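Local coordinates for protein NAD-dependent aldehyde dehydrogenase (Burkholderia multivorans, PDB 5UJU) that probably oxidises aldehydes to the corresponding carboxylic acids with NAD+ as the electron acceptor, at residues Ala57-Thr65 with Val86-Lys94; Leu68-Ala79 with Asn266-Pro275. All blocks are in the same frame, centred on the assembly; numbering follows the deposited sequence.

Contact 1. Residues Ala57-Thr65 with Val86-Lys94; sequences AFKSHLGKT and VALDIRYPK. With EDO (1,2-ethanediol), chain E.
The ring of F58 meets L88 obliquely: its CZ lies 4.2 Å from L88 CD2, and the two side chains cross at about a right angle. F58 reaches that far because its CG stands anti to the backbone N (chi1 164°), and the ring also meets that of H143, their planes about 15° apart. The H61 ring turns from the contact; A57 O lies over one face, 3.1 Å above the plane and toward the rim, while NE2 is hydrogen-bonded to E136. L62 continues the apolar patch, its CD2 being 3.8 Å from L88 CD2 and 4.0 Å from I90 CD1, so branched aliphatic side chains pack 57-65 against 86-94. The chain leaves helix 50-60 through a type II beta turn from H61 to K64. G63 takes its third position, where positive phi suits a residue without a side chain, and its N gives a hydrogen bond of 3.0 Å to L88 O, in the carbonyl plane. Past the turn, T65 and R91 form a single beta bridge: R91 N donates almost straight (172°) to K64 O, though from above the carbonyl plane, and T65 CA makes a CH...O contact of 3.3 Å with R91 O. The bent side chain of R91 carries its guanidinium away to T76 and G78 O. On the solvent side, O2 of a 1,2-ethanediol, probably from the crystallisation liquor, donates to D89 OD2 (2.5 Å); the diol also packs against L62 CB.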
ATOM      1  N   ALA A  57      14.324 -11.808  36.445  1.00 34.41           N
ATOM      2  CA  ALA A  57      14.853 -11.768  35.081  1.00 37.07           C
ATOM      3  C   ALA A  57      15.238 -10.351  34.679  1.00 36.00           C
ATOM      4  O   ALA A  57      16.263 -10.137  34.018  1.00 32.23           O
ATOM      5  CB  ALA A  57      13.828 -12.334  34.094  1.00 37.32           C
ATOM      6  N   PHE A  58      14.422  -9.366  35.056  1.00 34.63           N
ATOM      7  CA  PHE A  58      14.771  -7.986  34.751  1.00 29.54           C
ATOM      8  C   PHE A  58      16.074  -7.584  35.437  1.00 33.16           C
ATOM      9  O   PHE A  58      16.967  -7.012  34.804  1.00 29.86           O
ATOM     10  CB  PHE A  58      13.623  -7.054  35.165  1.00 28.87           C
ATOM     11  CG  PHE A  58      14.018  -5.621  35.247  1.00 36.25           C
ATOM     12  CD1 PHE A  58      14.269  -4.896  34.091  1.00 33.94           C
ATOM     13  CD2 PHE A  58      14.111  -4.981  36.469  1.00 40.78           C
ATOM     14  CE1 PHE A  58      14.621  -3.563  34.161  1.00 31.28           C
ATOM     15  CE2 PHE A  58      14.456  -3.643  36.539  1.00 29.51           C
ATOM     16  CZ  PHE A  58      14.711  -2.941  35.387  1.00 32.89           C
ATOM     17  N   LYS A  59      16.194  -7.865  36.744  1.00 32.39           N
ATOM     18  CA  LYS A  59      17.408  -7.495  37.474  1.00 38.75           C
ATOM     19  C   LYS A  59      18.650  -8.164  36.906  1.00 36.23           C
ATOM     20  O   LYS A  59      19.754  -7.622  37.029  1.00 42.73           O
ATOM     21  CB  LYS A  59      17.288  -7.841  38.957  1.00 37.18           C
ATOM     22  CG  LYS A  59      16.428  -6.884  39.770  1.00 43.73           C
ATOM     23  CD  LYS A  59      16.046  -7.532  41.097  1.00 50.23           C
ATOM     24  CE  LYS A  59      15.278  -6.583  42.022  1.00 57.15           C
ATOM     25  NZ  LYS A  59      14.984  -7.241  43.340  1.00 56.03           N
ATOM     26  N   SER A  60      18.502  -9.347  36.306  1.00 32.03           N
ATOM     27  CA  SER A  60      19.669 -10.023  35.747  1.00 39.73           C
ATOM     28  C   SER A  60      20.288  -9.245  34.590  1.00 40.75           C
ATOM     29  O   SER A  60      21.471  -9.436  34.305  1.00 41.60           O
ATOM     30  CB  SER A  60      19.297 -11.437  35.294  1.00 40.41           C
ATOM     31  OG  SER A  60      18.732 -11.425  33.993  1.00 43.00           O
ATOM     32  N   HIS A  61      19.535  -8.354  33.933  1.00 30.70           N
ATOM     33  CA  HIS A  61      20.118  -7.577  32.846  1.00 33.23           C
ATOM     34  C   HIS A  61      20.936  -6.395  33.343  1.00 35.32           C
ATOM     35  O   HIS A  61      21.720  -5.832  32.569  1.00 33.51           O
ATOM     36  CB  HIS A  61      19.030  -7.053  31.901  1.00 34.24           C
ATOM     37  CG  HIS A  61      18.135  -8.121  31.364  1.00 35.74           C
ATOM     38  ND1 HIS A  61      18.607  -9.204  30.652  1.00 36.43           N
ATOM     39  CD2 HIS A  61      16.794  -8.276  31.440  1.00 34.65           C
ATOM     40  CE1 HIS A  61      17.593  -9.980  30.313  1.00 35.51           C
ATOM     41  NE2 HIS A  61      16.479  -9.435  30.776  1.00 30.43           N
ATOM     42  N   LEU A  62      20.760  -5.994  34.601  1.00 31.31           N
ATOM     43  CA  LEU A  62      21.384  -4.777  35.091  1.00 30.69           C
ATOM     44  C   LEU A  62      22.868  -5.015  35.341  1.00 37.04           C
ATOM     45  O   LEU A  62      23.267  -6.070  35.843  1.00 39.01           O
ATOM     46  CB  LEU A  62      20.702  -4.329  36.384  1.00 34.83           C
ATOM     47  CG  LEU A  62      19.179  -4.189  36.295  1.00 33.71           C
ATOM     48  CD1 LEU A  62      18.617  -3.580  37.565  1.00 34.65           C
ATOM     49  CD2 LEU A  62      18.749  -3.379  35.076  1.00 32.94           C
ATOM     50  N   GLY A  63      23.687  -4.026  34.990  1.00 32.65           N
ATOM     51  CA  GLY A  63      25.119  -4.146  35.221  1.00 37.81           C
ATOM     52  C   GLY A  63      25.849  -5.175  34.384  1.00 33.52           C
ATOM     53  O   GLY A  63      26.903  -5.659  34.802  1.00 36.75           O
ATOM     54  N   LYS A  64      25.321  -5.544  33.220  1.00 34.95           N
ATOM     55  CA  LYS A  64      26.018  -6.515  32.389  1.00 31.50           C
ATOM     56  C   LYS A  64      25.692  -6.258  30.925  1.00 29.98           C
ATOM     57  O   LYS A  64      24.753  -5.531  30.586  1.00 28.39           O
ATOM     58  CB  LYS A  64      25.684  -7.949  32.807  1.00 48.31           C
ATOM     59  CG  LYS A  64      24.409  -8.517  32.237  1.00 52.97           C
ATOM     60  CD  LYS A  64      24.262  -9.971  32.679  1.00 55.69           C
ATOM     61  CE  LYS A  64      24.019 -10.897  31.508  1.00 56.92           C
ATOM     62  NZ  LYS A  64      23.884 -12.310  31.969  1.00 66.39           N
ATOM     63  N   THR A  65      26.472  -6.888  30.051  1.00 31.86           N
ATOM     64  CA  THR A  65      26.236  -6.789  28.621  1.00 30.23           C
ATOM     65  C   THR A  65      25.198  -7.823  28.208  1.00 33.81           C
ATOM     66  O   THR A  65      25.315  -9.006  28.544  1.00 33.82           O
ATOM     67  CB  THR A  65      27.536  -6.990  27.846  1.00 35.24           C
ATOM     68  OG1 THR A  65      28.473  -5.996  28.253  1.00 34.11           O
ATOM     69  CG2 THR A  65      27.309  -6.850  26.339  1.00 35.51           C
ATOM     70  N   VAL A  86      16.412   4.235  39.224  1.00 33.69           N
ATOM     71  CA  VAL A  86      17.144   2.998  39.476  1.00 31.94           C
ATOM     72  C   VAL A  86      18.327   2.919  38.518  1.00 32.44           C
ATOM     73  O   VAL A  86      18.199   3.229  37.325  1.00 31.92           O
ATOM     74  CB  VAL A  86      16.203   1.791  39.312  1.00 36.19           C
ATOM     75  CG1 VAL A  86      16.985   0.478  39.324  1.00 40.32           C
ATOM     76  CG2 VAL A  86      15.153   1.794  40.403  1.00 35.07           C
ATOM     77  N   ALA A  87      19.493   2.531  39.040  1.00 26.94           N
ATOM     78  CA  ALA A  87      20.660   2.320  38.193  1.00 33.03           C
ATOM     79  C   ALA A  87      20.430   1.118  37.281  1.00 33.67           C
ATOM     80  O   ALA A  87      20.088   0.031  37.747  1.00 38.03           O
ATOM     81  CB  ALA A  87      21.903   2.112  39.058  1.00 39.43           C
ATOM     82  N   LEU A  88      20.606   1.315  35.976  1.00 34.50           N
ATOM     83  CA  LEU A  88      20.443   0.234  35.009  1.00 31.39           C
ATOM     84  C   LEU A  88      21.791  -0.327  34.576  1.00 34.49           C
ATOM     85  O   LEU A  88      22.039  -1.528  34.724  1.00 35.76           O
ATOM     86  CB  LEU A  88      19.656   0.724  33.791  1.00 31.13           C
ATOM     87  CG  LEU A  88      18.229   1.215  34.097  1.00 30.56           C
ATOM     88  CD1 LEU A  88      17.526   1.605  32.797  1.00 26.79           C
ATOM     89  CD2 LEU A  88      17.417   0.164  34.859  1.00 24.43           C
ATOM     90  N   ASP A  89      22.660   0.528  34.035  1.00 27.85           N
ATOM     91  CA  ASP A  89      23.975   0.125  33.546  1.00 29.57           C
ATOM     92  C   ASP A  89      23.882  -1.102  32.638  1.00 29.95           C
ATOM     93  O   ASP A  89      24.597  -2.091  32.815  1.00 31.21           O
ATOM     94  CB  ASP A  89      24.934  -0.137  34.706  1.00 40.53           C
ATOM     95  CG  ASP A  89      25.138   1.083  35.564  1.00 49.45           C
ATOM     96  OD1 ASP A  89      25.391   2.162  34.998  1.00 51.39           O
ATOM     97  OD2 ASP A  89      25.057   0.954  36.802  1.00 54.29           O
ATOM     98  N   ILE A  90      22.974  -1.049  31.686  1.00 30.79           N
ATOM     99  CA  ILE A  90      22.832  -2.111  30.697  1.00 32.60           C
ATOM    100  C   ILE A  90      23.655  -1.750  29.472  1.00 35.76           C
ATOM    101  O   ILE A  90      23.666  -0.591  29.046  1.00 31.46           O
ATOM    102  CB  ILE A  90      21.364  -2.314  30.305  1.00 26.68           C
ATOM    103  CG1 ILE A  90      20.494  -2.590  31.534  1.00 31.28           C
ATOM    104  CG2 ILE A  90      21.262  -3.427  29.280  1.00 25.23           C
ATOM    105  CD1 ILE A  90      19.032  -2.371  31.246  1.00 29.44           C
ATOM    106  N   ARG A  91      24.360  -2.735  28.907  1.00 30.41           N
ATOM    107  CA  ARG A  91      25.058  -2.549  27.643  1.00 28.35           C
ATOM    108  C   ARG A  91      24.620  -3.628  26.662  1.00 30.63           C
ATOM    109  O   ARG A  91      24.147  -4.700  27.053  1.00 27.92           O
ATOM    110  CB  ARG A  91      26.583  -2.569  27.835  1.00 29.35           C
ATOM    111  CG  ARG A  91      27.083  -1.517  28.824  1.00 37.28           C
ATOM    112  CD  ARG A  91      27.023  -0.091  28.257  1.00 36.55           C
ATOM    113  NE  ARG A  91      28.145   0.125  27.345  1.00 37.81           N
ATOM    114  CZ  ARG A  91      28.460   1.288  26.773  1.00 41.15           C
ATOM    115  NH1 ARG A  91      27.740   2.386  27.005  1.00 42.75           N
ATOM    116  NH2 ARG A  91      29.512   1.350  25.969  1.00 39.04           N
ATOM    117  N   TYR A  92      24.762  -3.323  25.376  1.00 30.57           N
ATOM    118  CA  TYR A  92      24.423  -4.226  24.285  1.00 28.27           C
ATOM    119  C   TYR A  92      25.606  -4.368  23.339  1.00 29.13           C
ATOM    120  O   TYR A  92      26.408  -3.438  23.202  1.00 26.93           O
ATOM    121  CB  TYR A  92      23.198  -3.704  23.516  1.00 23.72           C
ATOM    122  CG  TYR A  92      22.050  -3.395  24.443  1.00 22.54           C
ATOM    123  CD1 TYR A  92      21.137  -4.380  24.784  1.00 26.74           C
ATOM    124  CD2 TYR A  92      21.889  -2.118  24.989  1.00 21.74           C
ATOM    125  CE1 TYR A  92      20.094  -4.115  25.651  1.00 27.56           C
ATOM    126  CE2 TYR A  92      20.853  -1.841  25.868  1.00 22.58           C
ATOM    127  CZ  TYR A  92      19.955  -2.838  26.184  1.00 24.34           C
ATOM    128  OH  TYR A  92      18.917  -2.572  27.041  1.00 28.36           O
ATOM    129  N   PRO A  93      25.749  -5.518  22.677  1.00 28.76           N
ATOM    130  CA  PRO A  93      26.843  -5.658  21.703  1.00 32.02           C
ATOM    131  C   PRO A  93      26.643  -4.692  20.549  1.00 35.38           C
ATOM    132  O   PRO A  93      25.567  -4.626  19.955  1.00 38.04           O
ATOM    133  CB  PRO A  93      26.740  -7.123  21.254  1.00 42.43           C
ATOM    134  CG  PRO A  93      25.320  -7.517  21.517  1.00 36.85           C
ATOM    135  CD  PRO A  93      24.889  -6.714  22.734  1.00 28.19           C
ATOM    136  N   LYS A  94      27.689  -3.931  20.237  1.00 33.55           N
ATOM    137  CA  LYS A  94      27.604  -2.934  19.172  1.00 29.08           C
ATOM    138  C   LYS A  94      27.876  -3.582  17.810  1.00 31.00           C
ATOM    139  O   LYS A  94      28.928  -4.202  17.606  1.00 37.04           O
ATOM    140  CB  LYS A  94      28.592  -1.806  19.442  1.00 33.43           C
ATOM    141  CG  LYS A  94      28.519  -0.654  18.450  1.00 36.54           C
ATOM    142  CD  LYS A  94      29.556   0.404  18.796  1.00 45.11           C
ATOM    143  CE  LYS A  94      29.781   1.383  17.646  1.00 50.29           C
ATOM    144  NZ  LYS A  94      28.903   2.571  17.713  1.00 53.49           N
TER
HETATM  145  C1  EDO E 603      23.478  -3.118  38.608  1.00 76.14           C
HETATM  146  O1  EDO E 603      22.547  -2.375  39.407  1.00 76.98           O
HETATM  147  C2  EDO E 603      24.720  -2.256  38.428  1.00 74.49           C
HETATM  148  O2  EDO E 603      24.301  -0.890  38.323  1.00 70.41           O

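Contact 2. Residues Leu68-Ala79 with Asn266-Pro275; sequences LDQPASGETVGA and NVVTLLATEP
Two hydrogen bonds join Q70 and L270: L270 N donates to Q70 OE1 (2.9 Å), on a lone pair in the carbonyl plane, and Q70 NE2 to L270 O (2.7 Å). Glutamine suits the place because its amide offers acceptor and donor side by side, as a neighbouring strand would; with both bonded, it is fixed against a flip about CG-CD. G78 N points nearly straight (170°) at E274 OE2, 2.6 Å away, from above the carboxylate plane; at G78's backbone angles (phi 136°, psi 124°) a CB would press against the preceding carbonyl O. Among apolar contacts, V77 CG1 lies 3.5 Å from A272 CB and its CG2, anti to the backbone N, 3.3 Å from E274 CG. The side chains of L68 and L270 cross at about a right angle. Two waters bridge the segments, one between D69 O and N266 ND2, whose OD1 is bonded to R255, the other between A79 N and T273 O. Strand 268-270 pairs in parallel with 234-238 in the Rossmann-like NAD-binding sheet; segment 68-79 lies along its other edge, beside helix 245-260, whose R255 and R259 hold D69 by salt bridges.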
ATOM      1  N   LEU A  68      23.726 -11.522  22.817  1.00 35.56           N
ATOM      2  CA  LEU A  68      23.191 -11.972  21.535  1.00 38.23           C
ATOM      3  C   LEU A  68      24.321 -12.581  20.718  1.00 42.99           C
ATOM      4  O   LEU A  68      25.464 -12.130  20.815  1.00 54.94           O
ATOM      5  CB  LEU A  68      22.545 -10.850  20.717  1.00 35.87           C
ATOM      6  CG  LEU A  68      21.345 -10.099  21.269  1.00 40.29           C
ATOM      7  CD1 LEU A  68      21.174  -8.822  20.468  1.00 37.63           C
ATOM      8  CD2 LEU A  68      20.117 -10.977  21.142  1.00 42.95           C
ATOM      9  N   ASP A  69      24.012 -13.610  19.928  1.00 37.95           N
ATOM     10  CA  ASP A  69      25.010 -14.222  19.056  1.00 36.04           C
ATOM     11  C   ASP A  69      24.916 -13.725  17.609  1.00 32.28           C
ATOM     12  O   ASP A  69      25.155 -14.487  16.667  1.00 32.87           O
ATOM     13  CB  ASP A  69      24.926 -15.745  19.108  1.00 44.97           C
ATOM     14  CG  ASP A  69      23.592 -16.282  18.629  1.00 52.85           C
ATOM     15  OD1 ASP A  69      22.662 -15.485  18.378  1.00 52.99           O
ATOM     16  OD2 ASP A  69      23.495 -17.517  18.460  1.00 58.28           O
ATOM     17  N   GLN A  70      24.569 -12.459  17.412  1.00 31.15           N
ATOM     18  CA  GLN A  70      24.567 -11.804  16.111  1.00 32.58           C
ATOM     19  C   GLN A  70      25.945 -11.208  15.841  1.00 30.98           C
ATOM     20  O   GLN A  70      26.753 -11.064  16.762  1.00 29.45           O
ATOM     21  CB  GLN A  70      23.489 -10.701  16.071  1.00 27.53           C
ATOM     22  CG  GLN A  70      23.774  -9.537  16.980  1.00 25.45           C
ATOM     23  CD  GLN A  70      22.672  -8.469  16.976  1.00 34.06           C
ATOM     24  OE1 GLN A  70      21.484  -8.779  16.878  1.00 31.38           O
ATOM     25  NE2 GLN A  70      23.074  -7.208  17.128  1.00 28.97           N
ATOM     26  N   PRO A  71      26.256 -10.858  14.590  1.00 28.62           N
ATOM     27  CA  PRO A  71      27.581 -10.288  14.293  1.00 38.93           C
ATOM     28  C   PRO A  71      27.822  -9.019  15.094  1.00 36.79           C
ATOM     29  O   PRO A  71      26.915  -8.210  15.287  1.00 35.66           O
ATOM     30  CB  PRO A  71      27.523 -10.000  12.788  1.00 44.74           C
ATOM     31  CG  PRO A  71      26.440 -10.862  12.267  1.00 37.82           C
ATOM     32  CD  PRO A  71      25.431 -10.981  13.376  1.00 31.68           C
ATOM     33  N   ALA A  72      29.021  -8.900  15.659  1.00 29.43           N
ATOM     34  CA  ALA A  72      29.291  -7.782  16.546  1.00 37.96           C
ATOM     35  C   ALA A  72      30.752  -7.377  16.454  1.00 38.13           C
ATOM     36  O   ALA A  72      31.614  -8.166  16.060  1.00 33.18           O
ATOM     37  CB  ALA A  72      28.930  -8.123  17.991  1.00 39.24           C
ATOM     38  N   SER A  73      31.023  -6.134  16.840  1.00 32.21           N
ATOM     39  CA  SER A  73      32.363  -5.572  16.736  1.00 36.57           C
ATOM     40  C   SER A  73      33.222  -5.846  17.964  1.00 35.88           C
ATOM     41  O   SER A  73      34.422  -5.555  17.935  1.00 37.47           O
ATOM     42  CB  SER A  73      32.282  -4.065  16.511  1.00 38.58           C
ATOM     43  OG  SER A  73      31.687  -3.443  17.641  1.00 33.98           O
ATOM     44  N   GLY A  74      32.641  -6.383  19.036  1.00 31.83           N
ATOM     45  CA  GLY A  74      33.319  -6.518  20.302  1.00 36.14           C
ATOM     46  C   GLY A  74      33.146  -5.335  21.232  1.00 29.40           C
ATOM     47  O   GLY A  74      33.340  -5.476  22.445  1.00 35.26           O
ATOM     48  N   GLU A  75      32.769  -4.179  20.703  1.00 32.02           N
ATOM     49  CA  GLU A  75      32.440  -3.033  21.534  1.00 32.85           C
ATOM     50  C   GLU A  75      31.001  -3.134  22.029  1.00 32.88           C
ATOM     51  O   GLU A  75      30.204  -3.930  21.534  1.00 26.82           O
ATOM     52  CB  GLU A  75      32.638  -1.730  20.756  1.00 35.42           C
ATOM     53  CG  GLU A  75      33.891  -0.977  21.139  1.00 39.07           C
ATOM     54  CD  GLU A  75      33.690  -0.121  22.377  1.00 38.46           C
ATOM     55  OE1 GLU A  75      34.345   0.936  22.475  1.00 45.10           O
ATOM     56  OE2 GLU A  75      32.892  -0.503  23.256  1.00 36.14           O
ATOM     57  N   THR A  76      30.678  -2.341  23.045  1.00 32.70           N
ATOM     58  CA  THR A  76      29.311  -2.285  23.540  1.00 30.21           C
ATOM     59  C   THR A  76      28.758  -0.870  23.438  1.00 31.68           C
ATOM     60  O   THR A  76      29.477   0.105  23.184  1.00 28.85           O
ATOM     61  CB  THR A  76      29.220  -2.776  24.986  1.00 29.20           C
ATOM     62  OG1 THR A  76      29.907  -1.849  25.835  1.00 35.59           O
ATOM     63  CG2 THR A  76      29.865  -4.152  25.102  1.00 35.38           C
ATOM     64  N   VAL A  77      27.455  -0.775  23.672  1.00 30.47           N
ATOM     65  CA  VAL A  77      26.703   0.453  23.474  1.00 29.12           C
ATOM     66  C   VAL A  77      25.531   0.439  24.447  1.00 31.06           C
ATOM     67  O   VAL A  77      25.068  -0.624  24.865  1.00 29.10           O
ATOM     68  CB  VAL A  77      26.233   0.555  22.000  1.00 35.78           C
ATOM     69  CG1 VAL A  77      25.124  -0.439  21.729  1.00 39.79           C
ATOM     70  CG2 VAL A  77      25.759   1.907  21.682  1.00 38.07           C
ATOM     71  N   GLY A  78      25.071   1.627  24.839  1.00 31.50           N
ATOM     72  CA  GLY A  78      23.846   1.719  25.613  1.00 25.48           C
ATOM     73  C   GLY A  78      23.940   2.689  26.774  1.00 31.30           C
ATOM     74  O   GLY A  78      24.827   2.563  27.628  1.00 32.39           O
ATOM     75  N   ALA A  79      23.033   3.662  26.817  1.00 28.47           N
ATOM     76  CA  ALA A  79      23.024   4.656  27.883  1.00 31.37           C
ATOM     77  C   ALA A  79      21.622   4.857  28.421  1.00 35.99           C
ATOM     78  O   ALA A  79      21.218   5.985  28.720  1.00 32.43           O
ATOM     79  CB  ALA A  79      23.601   5.986  27.403  1.00 38.61           C
ATOM     80  N   ASN A 266      19.612 -14.747  12.580  1.00 23.51           N
ATOM     81  CA  ASN A 266      19.774 -13.393  12.063  1.00 24.57           C
ATOM     82  C   ASN A 266      18.635 -12.948  11.152  1.00 24.04           C
ATOM     83  O   ASN A 266      18.732 -11.862  10.574  1.00 25.52           O
ATOM     84  CB  ASN A 266      21.105 -13.276  11.334  1.00 24.71           C
ATOM     85  CG  ASN A 266      22.265 -13.439  12.273  1.00 31.08           C
ATOM     86  OD1 ASN A 266      22.183 -13.028  13.426  1.00 28.57           O
ATOM     87  ND2 ASN A 266      23.344 -14.067  11.803  1.00 29.76           N
ATOM     88  N   VAL A 267      17.582 -13.748  10.980  1.00 22.98           N
ATOM     89  CA  VAL A 267      16.338 -13.193  10.452  1.00 27.04           C
ATOM     90  C   VAL A 267      15.928 -11.957  11.255  1.00 25.51           C
ATOM     91  O   VAL A 267      15.407 -10.992  10.687  1.00 26.01           O
ATOM     92  CB  VAL A 267      15.233 -14.277  10.430  1.00 25.35           C
ATOM     93  CG1 VAL A 267      13.847 -13.653  10.193  1.00 19.63           C
ATOM     94  CG2 VAL A 267      15.535 -15.293   9.319  1.00 23.99           C
ATOM     95  N   VAL A 268      16.224 -11.926  12.562  1.00 26.76           N
ATOM     96  CA  VAL A 268      15.950 -10.753  13.402  1.00 23.03           C
ATOM     97  C   VAL A 268      17.221 -10.363  14.151  1.00 27.83           C
ATOM     98  O   VAL A 268      17.795 -11.187  14.876  1.00 24.53           O
ATOM     99  CB  VAL A 268      14.807 -11.010  14.397  1.00 23.68           C
ATOM    100  CG1 VAL A 268      14.601  -9.789  15.292  1.00 27.60           C
ATOM    101  CG2 VAL A 268      13.532 -11.355  13.649  1.00 22.72           C
ATOM    102  N   THR A 269      17.649  -9.103  13.996  1.00 20.67           N
ATOM    103  CA  THR A 269      18.822  -8.586  14.695  1.00 22.90           C
ATOM    104  C   THR A 269      18.477  -7.291  15.423  1.00 30.13           C
ATOM    105  O   THR A 269      17.453  -6.652  15.155  1.00 22.94           O
ATOM    106  CB  THR A 269      20.004  -8.334  13.744  1.00 24.25           C
ATOM    107  OG1 THR A 269      19.589  -7.500  12.659  1.00 21.72           O
ATOM    108  CG2 THR A 269      20.545  -9.664  13.191  1.00 22.06           C
ATOM    109  N   LEU A 270      19.352  -6.905  16.346  1.00 26.21           N
ATOM    110  CA  LEU A 270      19.139  -5.742  17.201  1.00 27.29           C
ATOM    111  C   LEU A 270      20.265  -4.748  16.971  1.00 28.90           C
ATOM    112  O   LEU A 270      21.434  -5.070  17.203  1.00 22.06           O
ATOM    113  CB  LEU A 270      19.101  -6.148  18.677  1.00 28.82           C
ATOM    114  CG  LEU A 270      18.894  -4.958  19.612  1.00 27.26           C
ATOM    115  CD1 LEU A 270      17.392  -4.634  19.705  1.00 24.02           C
ATOM    116  CD2 LEU A 270      19.519  -5.197  20.998  1.00 27.95           C
ATOM    117  N   LEU A 271      19.922  -3.543  16.540  1.00 27.11           N
ATOM    118  CA  LEU A 271      20.906  -2.488  16.334  1.00 22.50           C
ATOM    119  C   LEU A 271      20.729  -1.482  17.478  1.00 26.69           C
ATOM    120  O   LEU A 271      19.978  -0.508  17.363  1.00 24.00           O
ATOM    121  CB  LEU A 271      20.733  -1.837  14.951  1.00 25.25           C
ATOM    122  CG  LEU A 271      21.695  -0.678  14.609  1.00 32.32           C
ATOM    123  CD1 LEU A 271      23.107  -1.178  14.603  1.00 31.74           C
ATOM    124  CD2 LEU A 271      21.366  -0.019  13.274  1.00 28.52           C
ATOM    125  N   ALA A 272      21.411  -1.733  18.591  1.00 23.82           N
ATOM    126  CA  ALA A 272      21.394  -0.805  19.711  1.00 26.42           C
ATOM    127  C   ALA A 272      22.324   0.356  19.409  1.00 30.24           C
ATOM    128  O   ALA A 272      23.358   0.179  18.758  1.00 27.05           O
ATOM    129  CB  ALA A 272      21.825  -1.499  20.999  1.00 28.17           C
ATOM    130  N   THR A 273      21.947   1.551  19.867  1.00 24.91           N
ATOM    131  CA  THR A 273      22.723   2.748  19.582  1.00 27.43           C
ATOM    132  C   THR A 273      22.815   3.627  20.824  1.00 30.48           C
ATOM    133  O   THR A 273      22.079   3.459  21.806  1.00 30.55           O
ATOM    134  CB  THR A 273      22.111   3.556  18.423  1.00 29.01           C
ATOM    135  OG1 THR A 273      20.786   3.978  18.777  1.00 31.71           O
ATOM    136  CG2 THR A 273      22.018   2.714  17.170  1.00 24.97           C
ATOM    137  N   GLU A 274      23.700   4.613  20.739  1.00 37.29           N
ATOM    138  CA  GLU A 274      23.809   5.691  21.700  1.00 35.60           C
ATOM    139  C   GLU A 274      23.025   6.877  21.168  1.00 31.99           C
ATOM    140  O   GLU A 274      22.742   6.954  19.969  1.00 34.62           O
ATOM    141  CB  GLU A 274      25.275   6.115  21.877  1.00 42.85           C
ATOM    142  CG  GLU A 274      26.236   5.085  22.456  1.00 52.53           C
ATOM    143  CD  GLU A 274      26.213   4.971  23.968  1.00 51.33           C
ATOM    144  OE1 GLU A 274      26.032   5.997  24.648  1.00 56.55           O
ATOM    145  OE2 GLU A 274      26.403   3.850  24.477  1.00 49.65           O
ATOM    146  N   PRO A 275      22.647   7.822  22.027  1.00 37.71           N
ATOM    147  CA  PRO A 275      21.868   8.975  21.568  1.00 35.96           C
ATOM    148  C   PRO A 275      22.615   9.821  20.548  1.00 42.21           C
ATOM    149  O   PRO A 275      23.850   9.815  20.471  1.00 35.26           O
ATOM    150  CB  PRO A 275      21.616   9.766  22.859  1.00 44.49           C
ATOM    151  CG  PRO A 275      21.669   8.735  23.926  1.00 44.23           C
ATOM    152  CD  PRO A 275      22.763   7.800  23.494  1.00 42.45           C
TER
HETATM  153  O   HOH W   1      25.703 -14.284  13.924  1.00 31.29           O
HETATM  154  O   HOH W   2      21.428   4.148  24.491  1.00 30.96           O

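In the fold
Both contacts lie on the same side of the chain, well out from its centre, but contact 2 has the larger share of buried residues, whereas contact 1 runs out to more exposed residues. They meet in the small antiparallel pair of strands 76-77 and 92-93, where Y92 N probably bonds to V77 O and Y92 CB packs on A272 CB. R91 belongs to contact 1 but bonds residues of contact 2. In contact 1 backbone bonds and leucine and isoleucine side chains join neighbouring parts of the N-terminal segment; in contact 2 the amide of Q70 fastens it to strand 268-270, distant in sequence, and the carboxylate of E274, just past that strand, holds G78 N. Helix 245-260 touches both.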